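Local coordinates for NTD biosynthesis operon protein NtdA (Bacillus subtilis subsp. subtilis, PDB 4K2M) that catalyses the reversible pyridoxal phosphate-dependent transamination of 3-dehydro-glucose 6-phosphate with glutamate to give kanosamine 6-phosphate, a step in antibiotic biosynthesis, at residues F321-Y326 and F421-D427; Y338-P342 and F353-V357; I131-L136 and A159-S163. All coordinates share one frame. Residue numbers count along the deposited sequence, not the author numbering.

Contact 1 of 3, residues F321-Y326 and F421-D427; sequences FLADRY and FTLEEQD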
ATOM      1  N   PHE A 321      30.375  -1.235  10.248  1.00 11.43           N
ATOM      2  CA  PHE A 321      31.260  -1.154  11.408  1.00 14.62           C
ATOM      3  C   PHE A 321      30.860  -2.207  12.424  1.00 14.49           C
ATOM      4  O   PHE A 321      31.711  -2.912  12.976  1.00 12.82           O
ATOM      5  CB  PHE A 321      31.225   0.231  12.064  1.00 13.76           C
ATOM      6  CG  PHE A 321      32.188   0.369  13.215  1.00 12.77           C
ATOM      7  CD1 PHE A 321      33.530   0.647  12.976  1.00 14.33           C
ATOM      8  CD2 PHE A 321      31.761   0.197  14.525  1.00 15.67           C
ATOM      9  CE1 PHE A 321      34.436   0.771  14.025  1.00 18.20           C
ATOM     10  CE2 PHE A 321      32.660   0.318  15.584  1.00 15.09           C
ATOM     11  CZ  PHE A 321      34.004   0.599  15.326  1.00 18.51           C
ATOM     12  N   LEU A 322      29.559  -2.318  12.669  1.00 11.63           N
ATOM     13  CA  LEU A 322      29.051  -3.333  13.583  1.00 12.11           C
ATOM     14  C   LEU A 322      29.404  -4.745  13.121  1.00 14.14           C
ATOM     15  O   LEU A 322      29.815  -5.575  13.932  1.00 12.76           O
ATOM     16  CB  LEU A 322      27.533  -3.211  13.735  1.00  9.78           C
ATOM     17  CG  LEU A 322      27.110  -1.994  14.557  1.00 10.45           C
ATOM     18  CD1 LEU A 322      25.600  -1.798  14.414  1.00 10.89           C
ATOM     19  CD2 LEU A 322      27.497  -2.129  16.049  1.00 10.10           C
ATOM     20  N   ALA A 323      29.242  -5.022  11.831  1.00  9.84           N
ATOM     21  CA  ALA A 323      29.522  -6.355  11.310  1.00 14.81           C
ATOM     22  C   ALA A 323      31.005  -6.666  11.460  1.00 15.39           C
ATOM     23  O   ALA A 323      31.385  -7.759  11.881  1.00 12.51           O
ATOM     24  CB  ALA A 323      29.086  -6.478   9.845  1.00 14.20           C
ATOM     25  N   ASP A 324      31.838  -5.689  11.122  1.00 12.63           N
ATOM     26  CA  ASP A 324      33.291  -5.841  11.242  1.00 14.25           C
ATOM     27  C   ASP A 324      33.671  -6.136  12.690  1.00 15.01           C
ATOM     28  O   ASP A 324      34.556  -6.957  12.953  1.00 16.76           O
ATOM     29  CB  ASP A 324      33.976  -4.560  10.754  1.00 15.00           C
ATOM     30  CG  ASP A 324      35.497  -4.615  10.867  1.00 17.60           C
ATOM     31  OD1 ASP A 324      36.122  -5.543  10.310  1.00 18.76           O
ATOM     32  OD2 ASP A 324      36.058  -3.709  11.497  1.00 22.94           O
ATOM     33  N   ARG A 325      32.993  -5.484  13.624  1.00 12.90           N
ATOM     34  CA  ARG A 325      33.314  -5.624  15.051  1.00 12.48           C
ATOM     35  C   ARG A 325      32.925  -7.018  15.553  1.00 15.48           C
ATOM     36  O   ARG A 325      33.685  -7.642  16.295  1.00 16.11           O
ATOM     37  CB  ARG A 325      32.618  -4.524  15.852  1.00 14.55           C
ATOM     38  CG  ARG A 325      33.144  -4.336  17.284  1.00 13.62           C
ATOM     39  CD  ARG A 325      32.712  -2.969  17.815  1.00 10.99           C
ATOM     40  NE  ARG A 325      33.265  -2.655  19.143  1.00 16.54           N
ATOM     41  CZ  ARG A 325      32.665  -2.923  20.302  1.00 18.45           C
ATOM     42  NH1 ARG A 325      31.499  -3.539  20.322  1.00 15.35           N
ATOM     43  NH2 ARG A 325      33.236  -2.571  21.455  1.00 18.83           N
ATOM     44  N   TYR A 326      31.757  -7.513  15.138  1.00 14.41           N
ATOM     45  CA  TYR A 326      31.380  -8.897  15.435  1.00 15.48           C
ATOM     46  C   TYR A 326      32.393  -9.870  14.869  1.00 14.12           C
ATOM     47  O   TYR A 326      32.797 -10.825  15.537  1.00 15.66           O
ATOM     48  CB  TYR A 326      30.027  -9.244  14.804  1.00 15.73           C
ATOM     49  CG  TYR A 326      28.791  -8.935  15.616  1.00 13.98           C
ATOM     50  CD1 TYR A 326      28.736  -9.186  16.988  1.00 12.43           C
ATOM     51  CD2 TYR A 326      27.657  -8.431  14.994  1.00 14.14           C
ATOM     52  CE1 TYR A 326      27.582  -8.929  17.715  1.00 15.21           C
ATOM     53  CE2 TYR A 326      26.503  -8.170  15.706  1.00 11.05           C
ATOM     54  CZ  TYR A 326      26.474  -8.420  17.068  1.00 15.13           C
ATOM     55  OH  TYR A 326      25.323  -8.153  17.763  1.00 15.38           O
ATOM     56  N   PHE A 421      22.070   0.647  17.089  1.00 12.52           N
ATOM     57  CA  PHE A 421      22.525  -0.312  18.086  1.00 16.19           C
ATOM     58  C   PHE A 421      23.764   0.278  18.763  1.00 13.39           C
ATOM     59  O   PHE A 421      24.557   0.969  18.116  1.00 14.10           O
ATOM     60  CB  PHE A 421      22.892  -1.588  17.354  1.00 13.69           C
ATOM     61  CG  PHE A 421      23.142  -2.780  18.242  1.00 11.83           C
ATOM     62  CD1 PHE A 421      22.248  -3.121  19.256  1.00 15.95           C
ATOM     63  CD2 PHE A 421      24.234  -3.606  17.996  1.00 12.89           C
ATOM     64  CE1 PHE A 421      22.467  -4.262  20.045  1.00 14.13           C
ATOM     65  CE2 PHE A 421      24.458  -4.753  18.770  1.00 13.21           C
ATOM     66  CZ  PHE A 421      23.571  -5.073  19.797  1.00 13.41           C
ATOM     67  N   THR A 422      23.943   0.037  20.059  1.00 12.92           N
ATOM     68  CA  THR A 422      25.108   0.607  20.741  1.00 13.79           C
ATOM     69  C   THR A 422      26.214  -0.421  20.834  1.00 12.10           C
ATOM     70  O   THR A 422      25.959  -1.627  20.843  1.00 12.62           O
ATOM     71  CB  THR A 422      24.781   1.151  22.152  1.00 15.64           C
ATOM     72  OG1 THR A 422      24.355   0.077  22.998  1.00 14.88           O
ATOM     73  CG2 THR A 422      23.695   2.205  22.095  1.00 15.09           C
ATOM     74  N   LEU A 423      27.453   0.048  20.913  1.00 14.37           N
ATOM     75  CA  LEU A 423      28.574  -0.878  21.016  1.00 11.75           C
ATOM     76  C   LEU A 423      28.591  -1.563  22.375  1.00 10.55           C
ATOM     77  O   LEU A 423      29.018  -2.709  22.489  1.00 15.25           O
ATOM     78  CB  LEU A 423      29.890  -0.159  20.772  1.00 14.34           C
ATOM     79  CG  LEU A 423      29.996   0.542  19.432  1.00 13.97           C
ATOM     80  CD1 LEU A 423      31.395   1.155  19.287  1.00 15.25           C
ATOM     81  CD2 LEU A 423      29.721  -0.421  18.294  1.00 13.79           C
ATOM     82  N   GLU A 424      28.111  -0.879  23.407  1.00 13.37           N
ATOM     83  CA  GLU A 424      28.030  -1.516  24.718  1.00 15.05           C
ATOM     84  C   GLU A 424      26.999  -2.657  24.761  1.00 14.43           C
ATOM     85  O   GLU A 424      27.216  -3.676  25.420  1.00 14.57           O
ATOM     86  CB  GLU A 424      27.797  -0.487  25.837  1.00 16.37           C
ATOM     87  CG  GLU A 424      26.496   0.309  25.744  1.00 13.58           C
ATOM     88  CD  GLU A 424      26.672   1.660  25.044  1.00 12.81           C
ATOM     89  OE1 GLU A 424      27.650   1.826  24.281  1.00 16.05           O
ATOM     90  OE2 GLU A 424      25.821   2.554  25.255  1.00 16.37           O
ATOM     91  N   GLU A 425      25.888  -2.515  24.042  1.00 12.09           N
ATOM     92  CA  GLU A 425      24.994  -3.659  23.862  1.00 14.79           C
ATOM     93  C   GLU A 425      25.688  -4.767  23.080  1.00 12.92           C
ATOM     94  O   GLU A 425      25.550  -5.952  23.398  1.00 15.41           O
ATOM     95  CB  GLU A 425      23.739  -3.248  23.110  1.00 13.19           C
ATOM     96  CG  GLU A 425      22.739  -2.442  23.900  1.00 16.30           C
ATOM     97  CD  GLU A 425      21.686  -1.835  22.987  1.00 17.83           C
ATOM     98  OE1 GLU A 425      22.017  -0.905  22.214  1.00 16.39           O
ATOM     99  OE2 GLU A 425      20.529  -2.296  23.033  1.00 14.37           O
ATOM    100  N   GLN A 426      26.408  -4.389  22.023  1.00 13.03           N
ATOM    101  CA  GLN A 426      27.110  -5.387  21.231  1.00 14.26           C
ATOM    102  C   GLN A 426      28.140  -6.135  22.088  1.00 16.04           C
ATOM    103  O   GLN A 426      28.279  -7.356  21.952  1.00 13.71           O
ATOM    104  CB  GLN A 426      27.773  -4.770  19.998  1.00 14.17           C
ATOM    105  CG  GLN A 426      28.335  -5.819  19.058  1.00 13.38           C
ATOM    106  CD  GLN A 426      29.049  -5.211  17.876  1.00 15.40           C
ATOM    107  OE1 GLN A 426      29.833  -4.281  18.030  1.00 16.32           O
ATOM    108  NE2 GLN A 426      28.771  -5.726  16.684  1.00 13.95           N
ATOM    109  N   ASP A 427      28.831  -5.416  22.976  1.00 14.85           N
ATOM    110  CA  ASP A 427      29.744  -6.057  23.935  1.00 15.87           C
ATOM    111  C   ASP A 427      29.043  -7.171  24.702  1.00 17.59           C
ATOM    112  O   ASP A 427      29.593  -8.264  24.873  1.00 17.16           O
ATOM    113  CB  ASP A 427      30.302  -5.041  24.956  1.00 12.83           C
ATOM    114  CG  ASP A 427      31.244  -4.023  24.335  1.00 17.01           C
ATOM    115  OD1 ASP A 427      31.746  -4.267  23.213  1.00 19.36           O
ATOM    116  OD2 ASP A 427      31.492  -2.983  24.995  1.00 18.79           O
TER

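Contact 2 of 3, residues Y338-P342 and F353-V357; sequences YIELP and FPIKV. With EDO (1,2-ethanediol), chain D.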
ATOM      1  N   TYR A 338      33.815 -23.531  16.746  1.00 23.02           N
ATOM      2  CA  TYR A 338      32.538 -23.559  17.466  1.00 20.83           C
ATOM      3  C   TYR A 338      31.403 -22.880  16.689  1.00 25.55           C
ATOM      4  O   TYR A 338      30.248 -23.268  16.809  1.00 25.17           O
ATOM      5  CB  TYR A 338      32.660 -22.932  18.855  1.00 22.04           C
ATOM      6  CG  TYR A 338      33.774 -23.516  19.703  1.00 30.75           C
ATOM      7  CD1 TYR A 338      34.456 -22.727  20.624  1.00 40.63           C
ATOM      8  CD2 TYR A 338      34.130 -24.855  19.595  1.00 39.16           C
ATOM      9  CE1 TYR A 338      35.473 -23.253  21.402  1.00 48.85           C
ATOM     10  CE2 TYR A 338      35.146 -25.390  20.364  1.00 40.29           C
ATOM     11  CZ  TYR A 338      35.811 -24.586  21.267  1.00 54.69           C
ATOM     12  OH  TYR A 338      36.820 -25.120  22.036  1.00 64.68           O
ATOM     13  N   ILE A 339      31.732 -21.853  15.910  1.00 21.63           N
ATOM     14  CA  ILE A 339      30.724 -21.172  15.099  1.00 20.62           C
ATOM     15  C   ILE A 339      31.279 -20.878  13.717  1.00 18.59           C
ATOM     16  O   ILE A 339      32.486 -20.993  13.488  1.00 20.03           O
ATOM     17  CB  ILE A 339      30.271 -19.837  15.736  1.00 20.61           C
ATOM     18  CG1 ILE A 339      31.423 -18.828  15.751  1.00 17.18           C
ATOM     19  CG2 ILE A 339      29.701 -20.057  17.137  1.00 18.57           C
ATOM     20  CD1 ILE A 339      31.005 -17.419  16.214  1.00 21.28           C
ATOM     21  N   GLU A 340      30.402 -20.503  12.786  1.00 18.05           N
ATOM     22  CA  GLU A 340      30.860 -19.905  11.535  1.00 21.38           C
ATOM     23  C   GLU A 340      30.476 -18.432  11.547  1.00 19.18           C
ATOM     24  O   GLU A 340      29.364 -18.091  11.921  1.00 17.72           O
ATOM     25  CB  GLU A 340      30.209 -20.568  10.327  1.00 18.03           C
ATOM     26  CG  GLU A 340      30.719 -21.965   9.998  1.00 28.32           C
ATOM     27  CD  GLU A 340      30.039 -22.535   8.752  1.00 43.12           C
ATOM     28  OE1 GLU A 340      30.030 -21.838   7.710  1.00 36.54           O
ATOM     29  OE2 GLU A 340      29.501 -23.664   8.821  1.00 53.71           O
ATOM     30  N   LEU A 341      31.400 -17.566  11.148  1.00 17.58           N
ATOM     31  CA  LEU A 341      31.107 -16.140  11.033  1.00 13.68           C
ATOM     32  C   LEU A 341      30.991 -15.795   9.558  1.00 15.57           C
ATOM     33  O   LEU A 341      31.642 -16.420   8.717  1.00 17.23           O
ATOM     34  CB  LEU A 341      32.252 -15.315  11.641  1.00 14.65           C
ATOM     35  CG  LEU A 341      32.348 -15.323  13.165  1.00 15.82           C
ATOM     36  CD1 LEU A 341      33.737 -14.869  13.636  1.00 18.42           C
ATOM     37  CD2 LEU A 341      31.253 -14.435  13.792  1.00 16.96           C
ATOM     38  N   PRO A 342      30.202 -14.760   9.233  1.00 14.59           N
ATOM     39  CA  PRO A 342      30.209 -14.360   7.823  1.00 13.80           C
ATOM     40  C   PRO A 342      31.545 -13.740   7.432  1.00 18.03           C
ATOM     41  O   PRO A 342      32.310 -13.304   8.294  1.00 15.45           O
ATOM     42  CB  PRO A 342      29.088 -13.319   7.739  1.00 13.62           C
ATOM     43  CG  PRO A 342      29.016 -12.730   9.139  1.00 21.15           C
ATOM     44  CD  PRO A 342      29.401 -13.860  10.086  1.00 15.87           C
ATOM     45  N   PHE A 353      22.673 -10.118  10.421  1.00 12.65           N
ATOM     46  CA  PHE A 353      24.022 -10.624  10.687  1.00 12.09           C
ATOM     47  C   PHE A 353      23.934 -12.078  11.119  1.00 13.94           C
ATOM     48  O   PHE A 353      23.615 -12.367  12.281  1.00 13.95           O
ATOM     49  CB  PHE A 353      24.727  -9.818  11.792  1.00 11.85           C
ATOM     50  CG  PHE A 353      26.156 -10.235  11.990  1.00 12.05           C
ATOM     51  CD1 PHE A 353      27.162  -9.662  11.215  1.00 13.41           C
ATOM     52  CD2 PHE A 353      26.493 -11.243  12.903  1.00 11.97           C
ATOM     53  CE1 PHE A 353      28.490 -10.072  11.346  1.00 13.09           C
ATOM     54  CE2 PHE A 353      27.826 -11.651  13.052  1.00 12.37           C
ATOM     55  CZ  PHE A 353      28.821 -11.066  12.258  1.00 13.19           C
ATOM     56  N   PRO A 354      24.198 -12.998  10.188  1.00 11.51           N
ATOM     57  CA  PRO A 354      24.047 -14.423  10.509  1.00 11.97           C
ATOM     58  C   PRO A 354      25.349 -15.087  10.902  1.00 13.53           C
ATOM     59  O   PRO A 354      26.378 -14.938  10.217  1.00 15.58           O
ATOM     60  CB  PRO A 354      23.555 -15.024   9.190  1.00 13.82           C
ATOM     61  CG  PRO A 354      24.186 -14.156   8.133  1.00 17.32           C
ATOM     62  CD  PRO A 354      24.335 -12.756   8.739  1.00 15.10           C
ATOM     63  N   ILE A 355      25.313 -15.815  12.015  1.00 14.43           N
ATOM     64  CA  ILE A 355      26.391 -16.747  12.319  1.00 14.33           C
ATOM     65  C   ILE A 355      25.799 -18.140  12.198  1.00 16.12           C
ATOM     66  O   ILE A 355      24.585 -18.291  12.068  1.00 14.23           O
ATOM     67  CB  ILE A 355      26.981 -16.539  13.721  1.00 12.37           C
ATOM     68  CG1 ILE A 355      25.963 -16.897  14.801  1.00 14.94           C
ATOM     69  CG2 ILE A 355      27.464 -15.084  13.912  1.00 12.71           C
ATOM     70  CD1 ILE A 355      26.533 -16.804  16.222  1.00 18.30           C
ATOM     71  N   LYS A 356      26.633 -19.170  12.201  1.00 12.75           N
ATOM     72  CA  LYS A 356      26.083 -20.528  12.265  1.00 15.16           C
ATOM     73  C   LYS A 356      26.609 -21.213  13.515  1.00 18.24           C
ATOM     74  O   LYS A 356      27.788 -21.071  13.849  1.00 19.80           O
ATOM     75  CB  LYS A 356      26.422 -21.326  10.997  1.00 17.50           C
ATOM     76  CG  LYS A 356      25.735 -20.806   9.726  1.00 18.01           C
ATOM     77  CD  LYS A 356      26.406 -21.337   8.438  1.00 25.13           C
ATOM     78  CE  LYS A 356      26.135 -22.794   8.181  1.00 35.03           C
ATOM     79  NZ  LYS A 356      26.863 -23.276   6.940  1.00 24.64           N
ATOM     80  N   VAL A 357      25.719 -21.911  14.218  1.00 17.49           N
ATOM     81  CA  VAL A 357      26.100 -22.666  15.408  1.00 16.49           C
ATOM     82  C   VAL A 357      25.732 -24.121  15.142  1.00 21.96           C
ATOM     83  O   VAL A 357      25.120 -24.420  14.117  1.00 19.55           O
ATOM     84  CB  VAL A 357      25.372 -22.139  16.660  1.00 16.57           C
ATOM     85  CG1 VAL A 357      25.723 -20.652  16.895  1.00 16.41           C
ATOM     86  CG2 VAL A 357      23.877 -22.289  16.497  1.00 18.09           C
TER
HETATM   87  C1  EDO D 502      28.010 -17.558   8.591  1.00 18.18           C
HETATM   88  O1  EDO D 502      27.276 -16.449   8.074  1.00 18.74           O
HETATM   89  C2  EDO D 502      28.292 -18.524   7.436  1.00 21.49           C
HETATM   90  O2  EDO D 502      29.077 -17.847   6.453  1.00 25.88           O

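Contact 3 of 3, residues I131-L136 and A159-S163; sequences IMIGLL and AVLAS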
ATOM      1  N   ILE A 131       7.996  -7.111  -6.855  1.00 13.44           N
ATOM      2  CA  ILE A 131       8.332  -8.392  -7.472  1.00 11.95           C
ATOM      3  C   ILE A 131       7.184  -8.878  -8.352  1.00 14.28           C
ATOM      4  O   ILE A 131       7.397  -9.339  -9.478  1.00 14.14           O
ATOM      5  CB  ILE A 131       8.681  -9.445  -6.406  1.00 11.09           C
ATOM      6  CG1 ILE A 131       9.878  -8.961  -5.580  1.00 14.70           C
ATOM      7  CG2 ILE A 131       8.969 -10.812  -7.091  1.00 12.85           C
ATOM      8  CD1 ILE A 131      10.070  -9.737  -4.272  1.00 16.83           C
ATOM      9  N   MET A 132       5.961  -8.778  -7.839  1.00 12.86           N
ATOM     10  CA  MET A 132       4.797  -9.240  -8.579  1.00 12.64           C
ATOM     11  C   MET A 132       4.622  -8.485  -9.889  1.00 11.34           C
ATOM     12  O   MET A 132       4.436  -9.086 -10.954  1.00 14.45           O
ATOM     13  CB  MET A 132       3.537  -9.096  -7.716  1.00 15.08           C
ATOM     14  CG  MET A 132       2.328  -9.720  -8.325  1.00 19.88           C
ATOM     15  SD  MET A 132       0.929  -9.437  -7.222  1.00 27.11           S
ATOM     16  CE  MET A 132       0.805  -7.650  -7.289  1.00 30.71           C
ATOM     17  N   ILE A 133       4.700  -7.163  -9.824  1.00 13.32           N
ATOM     18  CA  ILE A 133       4.598  -6.354 -11.025  1.00 13.86           C
ATOM     19  C   ILE A 133       5.753  -6.627 -11.991  1.00 13.39           C
ATOM     20  O   ILE A 133       5.542  -6.749 -13.209  1.00 14.60           O
ATOM     21  CB  ILE A 133       4.526  -4.866 -10.652  1.00 14.01           C
ATOM     22  CG1 ILE A 133       3.160  -4.581 -10.019  1.00 19.70           C
ATOM     23  CG2 ILE A 133       4.685  -3.996 -11.876  1.00 14.61           C
ATOM     24  CD1 ILE A 133       3.145  -3.280  -9.204  1.00 23.08           C
ATOM     25  N   GLY A 134       6.968  -6.749 -11.464  1.00 15.48           N
ATOM     26  CA  GLY A 134       8.116  -6.997 -12.324  1.00 13.26           C
ATOM     27  C   GLY A 134       7.969  -8.300 -13.101  1.00 12.62           C
ATOM     28  O   GLY A 134       8.252  -8.364 -14.296  1.00 14.07           O
ATOM     29  N   LEU A 135       7.520  -9.351 -12.422  1.00 12.31           N
ATOM     30  CA  LEU A 135       7.284 -10.634 -13.094  1.00 16.17           C
ATOM     31  C   LEU A 135       6.265 -10.492 -14.218  1.00 15.52           C
ATOM     32  O   LEU A 135       6.474 -10.960 -15.342  1.00 16.17           O
ATOM     33  CB  LEU A 135       6.825 -11.695 -12.085  1.00 13.70           C
ATOM     34  CG  LEU A 135       7.909 -12.240 -11.151  1.00 15.01           C
ATOM     35  CD1 LEU A 135       7.302 -13.022  -9.985  1.00 17.71           C
ATOM     36  CD2 LEU A 135       8.851 -13.126 -11.932  1.00 17.00           C
ATOM     37  N   LEU A 136       5.146  -9.847 -13.916  1.00 12.65           N
ATOM     38  CA  LEU A 136       4.117  -9.665 -14.929  1.00 12.51           C
ATOM     39  C   LEU A 136       4.596  -8.788 -16.086  1.00 17.06           C
ATOM     40  O   LEU A 136       4.317  -9.087 -17.254  1.00 16.84           O
ATOM     41  CB  LEU A 136       2.844  -9.088 -14.292  1.00 14.39           C
ATOM     42  CG  LEU A 136       2.154 -10.015 -13.298  1.00 16.52           C
ATOM     43  CD1 LEU A 136       1.092  -9.271 -12.500  1.00 21.76           C
ATOM     44  CD2 LEU A 136       1.502 -11.214 -14.014  1.00 15.54           C
ATOM     45  N   ALA A 159       4.858 -13.435  -4.219  1.00 12.60           N
ATOM     46  CA  ALA A 159       4.795 -12.599  -5.409  1.00 11.65           C
ATOM     47  C   ALA A 159       4.774 -13.462  -6.667  1.00 13.50           C
ATOM     48  O   ALA A 159       4.093 -13.138  -7.646  1.00 15.33           O
ATOM     49  CB  ALA A 159       5.966 -11.627  -5.441  1.00 12.63           C
ATOM     50  N   VAL A 160       5.516 -14.563  -6.645  1.00 11.01           N
ATOM     51  CA  VAL A 160       5.488 -15.496  -7.763  1.00 12.14           C
ATOM     52  C   VAL A 160       4.119 -16.163  -7.874  1.00 15.69           C
ATOM     53  O   VAL A 160       3.501 -16.172  -8.945  1.00 15.68           O
ATOM     54  CB  VAL A 160       6.561 -16.574  -7.614  1.00 11.38           C
ATOM     55  CG1 VAL A 160       6.479 -17.553  -8.779  1.00 18.94           C
ATOM     56  CG2 VAL A 160       7.954 -15.939  -7.589  1.00 12.80           C
ATOM     57  N   LEU A 161       3.642 -16.717  -6.765  1.00 12.95           N
ATOM     58  CA  LEU A 161       2.369 -17.437  -6.766  1.00 12.98           C
ATOM     59  C   LEU A 161       1.188 -16.531  -7.103  1.00 22.68           C
ATOM     60  O   LEU A 161       0.265 -16.944  -7.819  1.00 18.43           O
ATOM     61  CB  LEU A 161       2.154 -18.123  -5.413  1.00 16.02           C
ATOM     62  CG  LEU A 161       3.107 -19.281  -5.152  1.00 14.93           C
ATOM     63  CD1 LEU A 161       3.082 -19.678  -3.678  1.00 17.88           C
ATOM     64  CD2 LEU A 161       2.752 -20.488  -6.031  1.00 17.41           C
ATOM     65  N   ALA A 162       1.207 -15.304  -6.590  1.00 15.97           N
ATOM     66  CA  ALA A 162       0.123 -14.349  -6.844  1.00 19.39           C
ATOM     67  C   ALA A 162       0.087 -13.961  -8.316  1.00 27.60           C
ATOM     68  O   ALA A 162      -0.979 -13.669  -8.860  1.00 26.61           O
ATOM     69  CB  ALA A 162       0.304 -13.092  -5.989  1.00 18.08           C
ATOM     70  N   SER A 163       1.249 -13.942  -8.962  0.53 24.40           N
ATOM     71  CA  SER A 163       1.319 -13.577 -10.377  0.53 24.10           C
ATOM     72  C   SER A 163       0.931 -14.747 -11.278  0.53 22.26           C
ATOM     73  O   SER A 163       0.788 -14.580 -12.490  0.53 27.93           O
ATOM     74  CB  SER A 163       2.714 -13.073 -10.752  0.53 27.60           C
ATOM     75  OG  SER A 163       3.633 -14.143 -10.940  0.53 21.13           O
TER

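Contact 1 of 3, residues F321-Y326 and F421-D427
Arg-325 reaches across to the start of helix 423-441 with its first three chi angles all t. The extended chain brings its guanidinium beside three acceptors. Arg-325 NH1 donates to Gln-426 OE1 at 2.9 Å. Asp-427 OD1 takes salt-bridge bonds from both Arg-325 NH2 (2.9 Å) and Arg-325 NH1 (3.0 Å), while Asp-427 OD2 bonds Tyr-60. A weak bond runs from Arg-325 NH1 to Leu-423 O at 3.4 Å. Leu-423 CB lies over one face of the guanidinium.

Gln-426 is also extended, t at chi1 and chi2. Gln-426 OE1 accepts the hydrogen bond from Arg-325 NH1, and Gln-426 NE2 donates to the backbone oxygen Leu-322 O at 2.9 Å. That oxygen also accepts the helical bond from Tyr-326 N. Gln-426 NE2 sits over one face of the Tyr-326 ring, 3.4 Å from Tyr-326 CD2.

Here two helices of the aminotransferase fold, 312-329 and 423-441, pack side by side. Their short segments run 27° apart, with axes 11.4 Å apart. Thr-422 is the N-cap of the second helix and forms a capping box with Glu-425: Glu-425 N bonds Thr-422 OG1 at 3.2 Å, and Thr-422 N bonds Glu-425 OE1 at 3.0 Å.

Leu-322, an m,t rotamer, places CD2 3.6 Å from Leu-423 CD2 and CD1 4.0 Å from Phe-421 CB. Tyr-326 OH touches Phe-421 CE2 at 3.6 Å and hydrogen-bonds Pro-416 O.

Contact 2 of 3, residues Y338-P342 and F353-V357
The two backbones run roughly antiparallel, their end-to-end directions 155° apart. Glu-340 and Lys-356 form a hydrogen-bonded pair with CA atoms 4.9 Å apart. Glu-340 N donates to Lys-356 O, and Lys-356 N donates to Glu-340 O, both at 2.9 Å. Ile-339 CA adds a CH...O contact to the same Lys-356 O at 3.2 Å. Past this single bridge, Pro-342 has no amide hydrogen to offer, and its CD lies 3.2 Å from Pro-354 O.

Strand 353-356 pairs on its other edge with strand 412-415. The bridge therefore adds Glu-340 beside a small antiparallel sheet of the aminotransferase fold. Helix 423-441 packs on Ile-339 and Ile-355.

Side chains of 339-341 and 355-357 alternate between two faces. On one, Ile-339 CG2 meets Val-357 CG1 at 4.0 Å, and Leu-341 CD2 meets Ile-355 CG2 at 3.8 Å. On the other, Glu-340 OE2 and Lys-356 NZ make a weak salt bridge, 3.3 Å. Lys-356 NZ also bonds Pro-174 O, and Glu-340 OE1 bonds Gln-175. Past the bridge, Pro-342 CG touches Phe-353 CE1 at 3.5 Å. A 1,2-ethanediol, probably from the crystallisation liquor, donates from O1 to Pro-354 O at 2.8 Å.

Contact 3 of 3, residues I131-L136 and A159-S163
Apolar packing dominates this crossing of helices 127-137 and 154-163. The segment axes pass 8.6 Å apart at 51°. Both helices belong to the domain of the seven-stranded mixed sheet of the aspartate aminotransferase fold; Leu-135 packs on Ile-222 and Val-160 on Pro-167, both in its strands. The small Ala-159 is consistent with the close approach: its CA is 4.6 Å from Met-132 CA, and its CB 3.5 Å from Ile-131 CG2. Met-132 SD rests 3.9 Å from Ala-162 CB. Leu-135 CD1 reaches Val-160 CG2 at 3.8 Å.

Polar bonds stay within one helix: in the conformer given, Ser-163 OG donates to Val-160 O at 2.8 Å.

Phe-293 of the second subunit packs on Ala-162. The side chain of Ile-131 is about 4 Å from the bound external aldimine, and that of Ala-159 about 4 Å from that of Thr-128, assigned to pyridoxal phosphate binding. With no hydrogen bond across the segments, the contact rests on van der Waals packing of apolar side chains.

All three contacts are largely buried, and none is a surface patch. Contacts 1 and 2 are neighbours: Tyr-326 CB of contact 1 touches Phe-353 CZ of contact 2 at 3.4 Å. Contact 2 is nested in the loop that contact 1 closes, and helix 423-441 serves both. Contact 3 lies on the opposite side of the chain's centre from contact 1, their centres about 37 Å apart. Chemistry follows place. Contact 1 combines a partly exposed salt bridge and amide bonds with buried leucine packing, away from the annotated sites. Contact 2 pairs backbones through one bridge and adds side-chain packing. Contact 3, nearest the ligand, is apolar between its segments and also meets the second subunit.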